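Local coordinates for PilZ domain-containing protein (Legionella pneumophila subsp. pneumophila, PDB 4Q63) that is of unknown function but carries a PilZ-like beta-barrel domain and may bind cyclic di-GMP, at residues I18-D23 with G50-Q55; E62-V67 with F79-E84. One frame throughout, in Å; residues are numbered along the deposited sequence.

Interactions 1 and 2 lie side by side in the curled antiparallel sheet of this PilZ-like barrel, their centres about 11 Å apart. Strands 49-56 and 59-71, which follow each other in the chain, join them: Leu52 N lies 2.7 Å from Leu63 O, and Gly50 O lies 3.0 Å from Tyr65 N. Side chains meet as well, Leu22 CD2 of interaction 1 coming to 3.4 Å from Tyr65 CE1 of interaction 2. Interaction 1 pairs two strands, whereas interaction 2 leads from the sheet into helix 82-100. Cadmium ions lie close to both: one bound by Glu62 is about 5 Å from the side chain of Val51, and another is held by Glu66.

Interaction 1: I18-D23 with G50-Q55; sequences INASLD and GVLKLQ. With EDO (1,2-ethanediol), chain I.
Strands 18-22 and 50-55 run antiparallel in the curled sheet of the PilZ-like barrel, their axes 4.7 Å apart at the closest and 159° between their directions. Asn19 with Gln55 and Ser21 with Lys53 are hydrogen-bonded pairs, each closed by two backbone bonds; Ala20 with Leu54 between them is a non-hydrogen-bonded pair, where Ala20 CA leans on Lys53 O at 3.2 Å. On the buried face, bearing Ala20, Leu22, Leu52 and Leu54, the contact is apolar. Leu52 CG stands anti to its backbone N (chi1 178°), and beyond it the methyl CD1 lies 3.9 Å from Ala20 CB and also touches Leu22 CD2 and Ser21 O. Leu22 and Leu52 cross obliquely. Leu54 CD1 also meets the small alanine, 3.8 Å from Ala20 CB, and more loosely Ile18 CG2. The more exposed face, bearing Asn19, Ser21, Lys53 and Gln55, is more polar: Ser21 OG rests 3.6 Å from Lys53 CB, while the lysine chain bends at chi3 (119°) and its end leads away. A 1,2-ethanediol, probably from the crystallisation liquor, lies over this face, with C1 against Ser21 CB and C2 near Gln55 NE2; its O2 lies 3.0 Å from Lys53 O and gives Asn19 O a weak bond. Beyond Leu22, a water accepts from Asp23 N and donates to Val51 O at 2.7 Å, linking the two backbones. Strand 25-33 flanks 18-22, with Ile29 touching Ala20, and strand 59-71 flanks 50-55; Leu88 and Leu95 of helix 82-100 cover Leu54 and Ile18 respectively.

Interaction 2: E62-V67 with F79-E84; sequences ELCYEV and FTKEDE. With CD (cadmium ion), chain B; CD (cadmium ion), chain C.
Cys64 meets Glu84, Thr80 and Lys81 where the PilZ-like beta-barrel passes from its sheet into helix 82-100. Cys64 N donates to the syn side of Glu84 OE1 at 3.0 Å, 22° out of the carboxylate plane. Thr80 N donates to Cys64 O at 3.2 Å from above the carbonyl plane, a tilted approach. A water donates to both Cys64 O and Glu84 OE1 and accepts from Lys81 N, the N-cap residue, so strand and helix start share one solvent molecule. Glu84 CG lies anti to its carbonyl carbon (chi1 -59°), and the chain extended beyond it carries the carboxylate back to the strand. The methyl Leu63 CD1 sits over the centre of the Phe79 ring, a CH-pi contact with 4.2 Å to the centroid, while Tyr65 CB and Cys64 O lie at the ring's edge. Tyr65 and Phe79 form a non-hydrogen-bonded antiparallel pair, the last bridge before the chain turns toward the helix. Leu63 CD2 packs on Glu84 CB, the two side chains running in opposite senses. Leu88 packs on both Leu63 and Phe79, and Leu52 of strand 49-56 also touches Phe79. Farther along the strand, Thr80 CG2 lies 3.6 Å from Glu66 CD. That carboxylate chelates a cadmium ion through OE1 and OE2, and His78 ND1 is hydrogen-bonded to its OE2. Glu62, whose CB points away from 79-84, grips a second cadmium ion through both oxygens, with two waters and one further atom from outside the two segments. Across the contact, Lys81 CG lies 3.7 Å from Cys64 CB.

Interaction 1: I18-D23 with G50-Q55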
ATOM      1  N   ILE A  18       3.167  -8.692  -1.441  1.00 46.74           N
ATOM      2  CA  ILE A  18       2.390  -7.492  -1.743  1.00 43.04           C
ATOM      3  C   ILE A  18       2.723  -6.883  -3.093  1.00 43.91           C
ATOM      4  O   ILE A  18       3.853  -6.496  -3.357  1.00 49.37           O
ATOM      5  CB  ILE A  18       2.566  -6.415  -0.668  1.00 46.21           C
ATOM      6  CG1 ILE A  18       2.188  -6.984   0.703  1.00 51.02           C
ATOM      7  CG2 ILE A  18       1.685  -5.208  -0.999  1.00 42.78           C
ATOM      8  CD1 ILE A  18       2.955  -6.394   1.844  1.00 52.75           C
ATOM      9  N   ASN A  19       1.718  -6.804  -3.949  1.00 41.65           N
ATOM     10  CA  ASN A  19       1.862  -6.151  -5.238  1.00 42.91           C
ATOM     11  C   ASN A  19       0.862  -5.018  -5.320  1.00 42.49           C
ATOM     12  O   ASN A  19      -0.245  -5.106  -4.789  1.00 42.51           O
ATOM     13  CB  ASN A  19       1.608  -7.151  -6.367  1.00 45.06           C
ATOM     14  CG  ASN A  19       2.510  -8.356  -6.279  1.00 58.36           C
ATOM     15  OD1 ASN A  19       2.087  -9.441  -5.866  1.00 65.32           O
ATOM     16  ND2 ASN A  19       3.769  -8.174  -6.652  1.00 63.25           N
ATOM     17  N   ALA A  20       1.259  -3.945  -5.983  1.00 38.84           N
ATOM     18  CA  ALA A  20       0.403  -2.790  -6.101  1.00 36.15           C
ATOM     19  C   ALA A  20       0.492  -2.253  -7.518  1.00 39.21           C
ATOM     20  O   ALA A  20       1.490  -2.455  -8.212  1.00 43.12           O
ATOM     21  CB  ALA A  20       0.818  -1.724  -5.089  1.00 38.95           C
ATOM     22  N   SER A  21      -0.553  -1.560  -7.941  1.00 40.46           N
ATOM     23  CA  SER A  21      -0.538  -0.904  -9.237  1.00 45.63           C
ATOM     24  C   SER A  21      -1.376   0.365  -9.188  1.00 46.86           C
ATOM     25  O   SER A  21      -2.325   0.457  -8.416  1.00 40.46           O
ATOM     26  CB  SER A  21      -1.081  -1.849 -10.323  1.00 42.92           C
ATOM     27  OG  SER A  21      -2.464  -2.044 -10.146  1.00 42.34           O
ATOM     28  N   LEU A  22      -1.006   1.342 -10.011  1.00 55.10           N
ATOM     29  CA  LEU A  22      -1.788   2.565 -10.179  1.00 57.94           C
ATOM     30  C   LEU A  22      -2.232   2.697 -11.626  1.00 61.31           C
ATOM     31  O   LEU A  22      -1.391   2.726 -12.522  1.00 63.63           O
ATOM     32  CB  LEU A  22      -0.939   3.781  -9.842  1.00 55.36           C
ATOM     33  CG  LEU A  22      -0.557   4.054  -8.391  1.00 56.71           C
ATOM     34  CD1 LEU A  22       0.434   5.192  -8.338  1.00 58.74           C
ATOM     35  CD2 LEU A  22      -1.784   4.413  -7.604  1.00 56.68           C
ATOM     36  N   ASP A  23      -3.539   2.810 -11.846  1.00 79.96           N
ATOM     37  CA  ASP A  23      -4.101   2.863 -13.198  1.00 87.50           C
ATOM     38  C   ASP A  23      -3.512   1.753 -14.068  1.00 89.24           C
ATOM     39  O   ASP A  23      -3.019   2.001 -15.171  1.00 92.87           O
ATOM     40  CB  ASP A  23      -3.874   4.233 -13.851  1.00 91.35           C
ATOM     41  CG  ASP A  23      -4.620   5.355 -13.142  1.00 90.58           C
ATOM     42  OD1 ASP A  23      -5.871   5.363 -13.188  1.00 87.20           O
ATOM     43  OD2 ASP A  23      -3.949   6.237 -12.555  1.00 90.36           O
ATOM     44  N   GLY A  50      -5.515   9.590  -5.668  1.00 30.93           N
ATOM     45  CA  GLY A  50      -6.069   8.628  -6.598  1.00 31.06           C
ATOM     46  C   GLY A  50      -6.508   7.328  -5.950  1.00 31.03           C
ATOM     47  O   GLY A  50      -6.885   7.295  -4.773  1.00 27.87           O
ATOM     48  N   VAL A  51      -6.451   6.257  -6.731  1.00 31.08           N
ATOM     49  CA  VAL A  51      -6.849   4.927  -6.283  1.00 30.31           C
ATOM     50  C   VAL A  51      -5.685   3.989  -6.490  1.00 30.59           C
ATOM     51  O   VAL A  51      -5.129   3.925  -7.583  1.00 35.44           O
ATOM     52  CB  VAL A  51      -8.015   4.355  -7.136  1.00 36.35           C
ATOM     53  CG1 VAL A  51      -8.283   2.888  -6.745  1.00 38.11           C
ATOM     54  CG2 VAL A  51      -9.269   5.189  -6.988  1.00 37.08           C
ATOM     55  N   LEU A  52      -5.318   3.261  -5.442  1.00 27.31           N
ATOM     56  CA  LEU A  52      -4.261   2.257  -5.534  1.00 33.40           C
ATOM     57  C   LEU A  52      -4.899   0.865  -5.514  1.00 36.21           C
ATOM     58  O   LEU A  52      -5.807   0.613  -4.714  1.00 34.91           O
ATOM     59  CB  LEU A  52      -3.331   2.406  -4.341  1.00 31.40           C
ATOM     60  CG  LEU A  52      -2.170   1.426  -4.180  1.00 45.43           C
ATOM     61  CD1 LEU A  52      -1.205   1.557  -5.356  1.00 51.82           C
ATOM     62  CD2 LEU A  52      -1.435   1.705  -2.865  1.00 44.18           C
ATOM     63  N   LYS A  53      -4.441  -0.024  -6.392  1.00 32.27           N
ATOM     64  CA  LYS A  53      -4.914  -1.394  -6.381  1.00 35.84           C
ATOM     65  C   LYS A  53      -3.885  -2.259  -5.655  1.00 34.54           C
ATOM     66  O   LYS A  53      -2.709  -2.267  -6.011  1.00 34.11           O
ATOM     67  CB  LYS A  53      -5.141  -1.909  -7.801  1.00 34.84           C
ATOM     68  CG  LYS A  53      -5.788  -3.296  -7.860  0.93 43.38           C
ATOM     69  CD  LYS A  53      -6.213  -3.639  -9.292  0.87 50.43           C
ATOM     70  CE  LYS A  53      -5.503  -4.885  -9.806  0.35 55.25           C
ATOM     71  NZ  LYS A  53      -5.891  -5.202 -11.216  0.78 62.47           N
ATOM     72  N   LEU A  54      -4.338  -2.992  -4.649  1.00 33.83           N
ATOM     73  CA  LEU A  54      -3.448  -3.807  -3.830  1.00 35.46           C
ATOM     74  C   LEU A  54      -3.787  -5.271  -3.970  1.00 37.81           C
ATOM     75  O   LEU A  54      -4.963  -5.665  -3.910  1.00 36.93           O
ATOM     76  CB  LEU A  54      -3.615  -3.399  -2.373  1.00 43.37           C
ATOM     77  CG  LEU A  54      -2.406  -3.316  -1.461  1.00 54.99           C
ATOM     78  CD1 LEU A  54      -1.396  -2.332  -2.022  1.00 51.49           C
ATOM     79  CD2 LEU A  54      -2.904  -2.893  -0.101  1.00 55.66           C
ATOM     80  N   GLN A  55      -2.757  -6.089  -4.176  1.00 40.28           N
ATOM     81  CA  GLN A  55      -2.923  -7.527  -4.171  1.00 40.47           C
ATOM     82  C   GLN A  55      -2.006  -8.190  -3.151  1.00 42.78           C
ATOM     83  O   GLN A  55      -0.771  -7.992  -3.148  1.00 41.84           O
ATOM     84  CB  GLN A  55      -2.689  -8.122  -5.558  1.00 45.37           C
ATOM     85  CG  GLN A  55      -2.913  -9.632  -5.585  1.00 53.39           C
ATOM     86  CD  GLN A  55      -3.043 -10.178  -6.991  1.00 62.00           C
ATOM     87  OE1 GLN A  55      -3.450 -11.327  -7.193  1.00 64.99           O
ATOM     88  NE2 GLN A  55      -2.700  -9.354  -7.977  1.00 64.90           N
TER
HETATM   89  C1  EDO I 208      -0.824  -5.342  -9.504  1.00 72.20           C
HETATM   90  O1  EDO I 208      -0.809  -6.158 -10.682  1.00 76.19           O
HETATM   91  C2  EDO I 208      -2.017  -5.716  -8.639  1.00 69.83           C
HETATM   92  O2  EDO I 208      -2.205  -4.709  -7.643  1.00 66.09           O
HETATM   93  O   HOH W   1      -5.492   2.161  -9.654  1.00 52.88           O

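Interaction 2: E62-V67 with F79-E84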
ATOM      1  N   GLU A  62      -9.034  -2.124  -3.736  1.00 34.54           N
ATOM      2  CA  GLU A  62      -8.654  -0.772  -4.141  1.00 34.98           C
ATOM      3  C   GLU A  62      -8.788   0.173  -2.960  1.00 34.39           C
ATOM      4  O   GLU A  62      -9.754   0.090  -2.193  1.00 40.76           O
ATOM      5  CB  GLU A  62      -9.561  -0.290  -5.276  1.00 34.35           C
ATOM      6  CG  GLU A  62      -9.356  -1.059  -6.542  1.00 43.42           C
ATOM      7  CD  GLU A  62     -10.231  -0.554  -7.670  1.00 43.64           C
ATOM      8  OE1 GLU A  62      -9.689   0.065  -8.614  1.00 42.28           O
ATOM      9  OE2 GLU A  62     -11.457  -0.769  -7.601  1.00 49.08           O
ATOM     10  N   LEU A  63      -7.831   1.082  -2.845  1.00 32.63           N
ATOM     11  CA  LEU A  63      -7.732   2.028  -1.751  1.00 38.17           C
ATOM     12  C   LEU A  63      -7.517   3.429  -2.303  1.00 31.96           C
ATOM     13  O   LEU A  63      -6.627   3.658  -3.128  1.00 31.53           O
ATOM     14  CB  LEU A  63      -6.535   1.683  -0.852  1.00 40.86           C
ATOM     15  CG  LEU A  63      -6.662   0.373  -0.076  1.00 45.48           C
ATOM     16  CD1 LEU A  63      -5.321  -0.333  -0.077  1.00 43.50           C
ATOM     17  CD2 LEU A  63      -7.108   0.680   1.342  1.00 45.10           C
ATOM     18  N   CYS A  64      -8.371   4.347  -1.875  1.00 29.38           N
ATOM     19  CA  CYS A  64      -8.141   5.754  -2.085  1.00 34.57           C
ATOM     20  C   CYS A  64      -6.873   6.158  -1.329  1.00 30.51           C
ATOM     21  O   CYS A  64      -6.690   5.784  -0.161  1.00 29.07           O
ATOM     22  CB  CYS A  64      -9.360   6.518  -1.555  1.00 34.68           C
ATOM     23  SG  CYS A  64     -10.727   6.625  -2.693  0.80 31.54           S
ATOM     24  N   TYR A  65      -5.983   6.899  -1.983  1.00 31.19           N
ATOM     25  CA  TYR A  65      -4.755   7.345  -1.327  1.00 22.51           C
ATOM     26  C   TYR A  65      -4.482   8.812  -1.645  1.00 24.44           C
ATOM     27  O   TYR A  65      -4.990   9.364  -2.631  1.00 24.57           O
ATOM     28  CB  TYR A  65      -3.535   6.539  -1.817  1.00 24.11           C
ATOM     29  CG  TYR A  65      -3.112   6.958  -3.200  1.00 28.66           C
ATOM     30  CD1 TYR A  65      -3.650   6.346  -4.319  1.00 27.13           C
ATOM     31  CD2 TYR A  65      -2.183   7.989  -3.393  1.00 27.88           C
ATOM     32  CE1 TYR A  65      -3.277   6.744  -5.574  1.00 30.11           C
ATOM     33  CE2 TYR A  65      -1.835   8.411  -4.641  1.00 26.58           C
ATOM     34  CZ  TYR A  65      -2.377   7.787  -5.733  1.00 31.13           C
ATOM     35  OH  TYR A  65      -2.025   8.190  -7.001  1.00 33.64           O
ATOM     36  N   GLU A  66      -3.605   9.421  -0.858  1.00 26.68           N
ATOM     37  CA  GLU A  66      -3.013  10.671  -1.285  1.00 25.22           C
ATOM     38  C   GLU A  66      -1.530  10.648  -0.896  1.00 25.81           C
ATOM     39  O   GLU A  66      -1.155  10.026   0.104  1.00 26.32           O
ATOM     40  CB  GLU A  66      -3.712  11.822  -0.577  1.00 28.37           C
ATOM     41  CG  GLU A  66      -3.590  11.682   0.923  1.00 31.85           C
ATOM     42  CD  GLU A  66      -4.338  12.732   1.680  1.00 28.66           C
ATOM     43  OE1 GLU A  66      -4.976  13.584   1.034  1.00 33.54           O
ATOM     44  OE2 GLU A  66      -4.306  12.679   2.921  1.00 32.05           O
ATOM     45  N   VAL A  67      -0.701  11.314  -1.693  1.00 27.41           N
ATOM     46  CA  VAL A  67       0.720  11.504  -1.360  1.00 28.34           C
ATOM     47  C   VAL A  67       0.837  12.554  -0.263  1.00 28.30           C
ATOM     48  O   VAL A  67       0.296  13.660  -0.411  1.00 30.66           O
ATOM     49  CB  VAL A  67       1.511  11.948  -2.597  1.00 33.77           C
ATOM     50  CG1 VAL A  67       2.971  12.263  -2.241  1.00 38.92           C
ATOM     51  CG2 VAL A  67       1.417  10.883  -3.709  1.00 30.56           C
ATOM     52  N   PHE A  79      -3.754   6.376   3.178  1.00 28.33           N
ATOM     53  CA  PHE A  79      -5.051   5.828   2.727  1.00 28.00           C
ATOM     54  C   PHE A  79      -6.154   6.572   3.462  1.00 30.10           C
ATOM     55  O   PHE A  79      -6.231   6.551   4.687  1.00 32.38           O
ATOM     56  CB  PHE A  79      -5.177   4.327   3.002  1.00 25.68           C
ATOM     57  CG  PHE A  79      -4.100   3.494   2.362  1.00 29.41           C
ATOM     58  CD1 PHE A  79      -3.698   3.729   1.056  1.00 34.10           C
ATOM     59  CD2 PHE A  79      -3.477   2.484   3.073  1.00 30.10           C
ATOM     60  CE1 PHE A  79      -2.718   2.966   0.475  1.00 35.01           C
ATOM     61  CE2 PHE A  79      -2.482   1.708   2.490  1.00 28.75           C
ATOM     62  CZ  PHE A  79      -2.100   1.946   1.198  1.00 32.66           C
ATOM     63  N   THR A  80      -7.015   7.235   2.707  1.00 23.98           N
ATOM     64  CA  THR A  80      -7.904   8.219   3.282  1.00 29.63           C
ATOM     65  C   THR A  80      -9.267   7.747   3.766  1.00 35.86           C
ATOM     66  O   THR A  80      -9.952   8.493   4.474  1.00 38.77           O
ATOM     67  CB  THR A  80      -8.102   9.375   2.296  1.00 34.93           C
ATOM     68  OG1 THR A  80      -8.470   8.840   1.020  1.00 37.99           O
ATOM     69  CG2 THR A  80      -6.789  10.149   2.144  1.00 33.85           C
ATOM     70  N   LYS A  81      -9.687   6.538   3.390  1.00 40.25           N
ATOM     71  CA  LYS A  81     -11.039   6.097   3.749  1.00 43.56           C
ATOM     72  C   LYS A  81     -11.019   5.088   4.888  1.00 43.84           C
ATOM     73  O   LYS A  81     -10.448   3.994   4.763  1.00 38.52           O
ATOM     74  CB  LYS A  81     -11.783   5.521   2.537  1.00 43.36           C
ATOM     75  CG  LYS A  81     -11.736   6.437   1.324  1.00 53.36           C
ATOM     76  CD  LYS A  81     -12.458   7.762   1.607  1.00 63.27           C
ATOM     77  CE  LYS A  81     -12.269   8.769   0.476  1.00 62.57           C
ATOM     78  NZ  LYS A  81     -12.433   8.166  -0.867  1.00 31.55           N
ATOM     79  N   GLU A  82     -11.668   5.461   5.985  1.00 43.92           N
ATOM     80  CA  GLU A  82     -11.681   4.636   7.183  1.00 49.22           C
ATOM     81  C   GLU A  82     -12.182   3.219   6.919  1.00 46.09           C
ATOM     82  O   GLU A  82     -11.564   2.258   7.369  1.00 43.26           O
ATOM     83  CB  GLU A  82     -12.494   5.294   8.302  0.70 56.26           C
ATOM     84  CG  GLU A  82     -12.156   4.754   9.685  0.93 61.29           C
ATOM     85  CD  GLU A  82     -12.653   5.657  10.797  0.39 70.28           C
ATOM     86  OE1 GLU A  82     -13.881   5.687  11.029  0.81 73.77           O
ATOM     87  OE2 GLU A  82     -11.815   6.340  11.432  0.79 74.89           O
ATOM     88  N   ASP A  83     -13.280   3.083   6.180  1.00 46.29           N
ATOM     89  CA  ASP A  83     -13.846   1.756   5.937  1.00 51.59           C
ATOM     90  C   ASP A  83     -12.911   0.873   5.097  1.00 50.59           C
ATOM     91  O   ASP A  83     -12.827  -0.336   5.314  1.00 52.94           O
ATOM     92  CB  ASP A  83     -15.246   1.853   5.319  0.92 55.64           C
ATOM     93  CG  ASP A  83     -15.223   2.299   3.870  0.46 51.20           C
ATOM     94  OD1 ASP A  83     -14.318   3.073   3.464  0.57 45.87           O
ATOM     95  OD2 ASP A  83     -16.126   1.856   3.138  0.46 52.03           O
ATOM     96  N   GLU A  84     -12.194   1.484   4.159  1.00 39.05           N
ATOM     97  CA  GLU A  84     -11.181   0.762   3.390  1.00 41.35           C
ATOM     98  C   GLU A  84      -9.934   0.421   4.229  1.00 37.51           C
ATOM     99  O   GLU A  84      -9.327  -0.630   4.030  1.00 40.31           O
ATOM    100  CB  GLU A  84     -10.758   1.571   2.162  1.00 43.05           C
ATOM    101  CG  GLU A  84     -11.916   1.882   1.219  1.00 42.41           C
ATOM    102  CD  GLU A  84     -11.540   2.917   0.180  1.00 40.69           C
ATOM    103  OE1 GLU A  84     -10.386   3.367   0.135  1.00 30.34           O
ATOM    104  OE2 GLU A  84     -12.409   3.318  -0.594  1.00 42.05           O
TER
HETATM  105 CD    CD B 201     -11.890   0.488  -9.784  1.00 42.34          CD
HETATM  106 CD    CD C 202      -4.844  15.168   3.085  0.75 31.99          CD
HETATM  107  O   HOH W   2      -8.467   4.544   1.729  1.00 30.94           O
HETATM  108  O   HOH W   3     -11.799  -2.020 -10.797  1.00 52.30           O
HETATM  109  O   HOH W   4     -14.218   0.469 -10.813  1.00 47.76           O
HETATM  110  O   HOH W   5      -5.786  14.436   5.147  1.00 33.27           O